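Local coordinates for phospholipase A1 (Streptomyces albidoflavus, PDB 4HYQ), which hydrolyses the sn-1 acyl ester bond of glycerophospholipids, probably through the serine chemistry of the GDSL (SGNH) hydrolase family, at residues 101-104 with 105-109. Residues are numbered along the deposited sequence; the frame is centred on the assembly and turned at random.
Sequences NCIA and RVNTA
Two turns near the start of the amphipathic helix 99-115 join here through consecutive i to i+4 backbone hydrogen bonds. Arg105 N donates to Asn101 O at 3.0 Å, Val106 N to Cys102 O at 2.8 Å, Asn107 N to Ile103 O at 2.8 Å, and Thr108 N to Ala104 O at 3.1 Å. Small apolar groups suit the face turned to helix 158-181: Val106 CG2 stands beside its own backbone N, which brings it back over the preceding turn to 4.2 Å from Cys102 SG, and Val106 also touches Ala167. That sulfur is bonded to Cys94, tying this helix covalently to helix 87-96. Ile103 lies at the margin of the same face, where it meets Ala163, and the exposed Asn107 runs alongside it, with Ile103 CG2 3.6 Å from Asn107 ND2. Thr108 OG1 makes a weak 3.4 Å bond to Ala104 O, a second partner for that carbonyl. Arg105, bent at chi2 (71°), sends its guanidinium to a salt bridge with Asp89 of helix 87-96, and its side chain also touches Val90 and Thr93. The Cys102-Cys94 disulfide and the Arg105-Asp89 pair thus fasten this stretch to the same neighbouring helix, one covalently and the other by charge.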
loop_
_atom_site.group_PDB
_atom_site.type_symbol
_atom_site.label_atom_id
_atom_site.label_comp_id
_atom_site.label_asym_id
_atom_site.label_seq_id
_atom_site.Cartn_x
_atom_site.Cartn_y
_atom_site.Cartn_z
ATOM N N ASN A 101 -23.016 9.958 -4.179
ATOM C CA ASN A 101 -22.668 8.611 -4.607
ATOM C C ASN A 101 -21.326 8.232 -4.005
ATOM O O ASN A 101 -21.108 7.080 -3.622
ATOM C CB ASN A 101 -22.542 8.517 -6.125
ATOM C CG ASN A 101 -23.858 8.739 -6.852
ATOM O OD1 ASN A 101 -24.915 8.215 -6.466
ATOM N ND2 ASN A 101 -23.797 9.493 -7.928
ATOM N N CYS A 102 -20.420 9.203 -3.958
ATOM C CA CYS A 102 -19.089 8.979 -3.412
ATOM C C CYS A 102 -19.165 8.597 -1.940
ATOM O O CYS A 102 -18.560 7.608 -1.524
ATOM C CB CYS A 102 -18.229 10.233 -3.590
ATOM S SG CYS A 102 -16.558 10.184 -2.848
ATOM N N ILE A 103 -19.925 9.367 -1.163
ATOM C CA ILE A 103 -20.068 9.102 0.274
ATOM C C ILE A 103 -20.648 7.730 0.553
ATOM O O ILE A 103 -20.142 6.986 1.407
ATOM C CB ILE A 103 -20.977 10.148 0.949
ATOM C CG1 ILE A 103 -20.418 11.552 0.714
ATOM C CG2 ILE A 103 -21.124 9.836 2.431
ATOM C CD1 ILE A 103 -18.970 11.734 1.095
ATOM N N ALA A 104 -21.717 7.400 -0.159
ATOM C CA ALA A 104 -22.369 6.115 0.002
ATOM C C ALA A 104 -21.394 4.980 -0.303
ATOM O O ALA A 104 -21.317 4.002 0.445
ATOM C CB ALA A 104 -23.581 6.028 -0.916
ATOM N N ARG A 105 -20.655 5.096 -1.404
ATOM C CA ARG A 105 -19.700 4.054 -1.759
ATOM C C ARG A 105 -18.572 3.956 -0.729
ATOM O O ARG A 105 -18.127 2.855 -0.381
ATOM C CB ARG A 105 -19.110 4.316 -3.149
ATOM C CG ARG A 105 -18.170 3.229 -3.618
ATOM C CD ARG A 105 -18.923 1.949 -3.953
ATOM N NE ARG A 105 -18.044 0.817 -4.232
ATOM C CZ ARG A 105 -17.364 0.140 -3.307
ATOM N NH1 ARG A 105 -17.452 0.481 -2.029
ATOM N NH2 ARG A 105 -16.614 -0.899 -3.662
ATOM N N VAL A 106 -18.101 5.102 -0.252
ATOM C CA VAL A 106 -17.045 5.112 0.755
ATOM C C VAL A 106 -17.565 4.404 2.008
ATOM O O VAL A 106 -16.853 3.615 2.623
ATOM C CB VAL A 106 -16.648 6.549 1.175
ATOM C CG1 VAL A 106 -15.824 6.504 2.451
ATOM C CG2 VAL A 106 -15.836 7.226 0.074
ATOM N N ASN A 107 -18.807 4.691 2.389
ATOM C CA ASN A 107 -19.357 4.074 3.595
ATOM C C ASN A 107 -19.480 2.565 3.492
ATOM O O ASN A 107 -19.290 1.850 4.482
ATOM C CB ASN A 107 -20.710 4.698 3.958
ATOM C CG ASN A 107 -20.569 6.101 4.504
ATOM O OD1 ASN A 107 -19.500 6.490 4.974
ATOM N ND2 ASN A 107 -21.654 6.868 4.464
ATOM N N THR A 108 -19.796 2.072 2.299
ATOM C CA THR A 108 -19.896 0.638 2.094
ATOM C C THR A 108 -18.499 0.029 2.254
ATOM O O THR A 108 -18.348 -1.057 2.822
ATOM C CB THR A 108 -20.458 0.302 0.693
ATOM O OG1 THR A 108 -21.835 0.685 0.630
ATOM C CG2 THR A 108 -20.350 -1.179 0.414
ATOM N N ALA A 109 -17.480 0.739 1.766
ATOM C CA ALA A 109 -16.102 0.266 1.879
ATOM C C ALA A 109 -15.673 0.251 3.351
ATOM O O ALA A 109 -15.062 -0.715 3.819
ATOM C CB ALA A 109 -15.158 1.172 1.074
#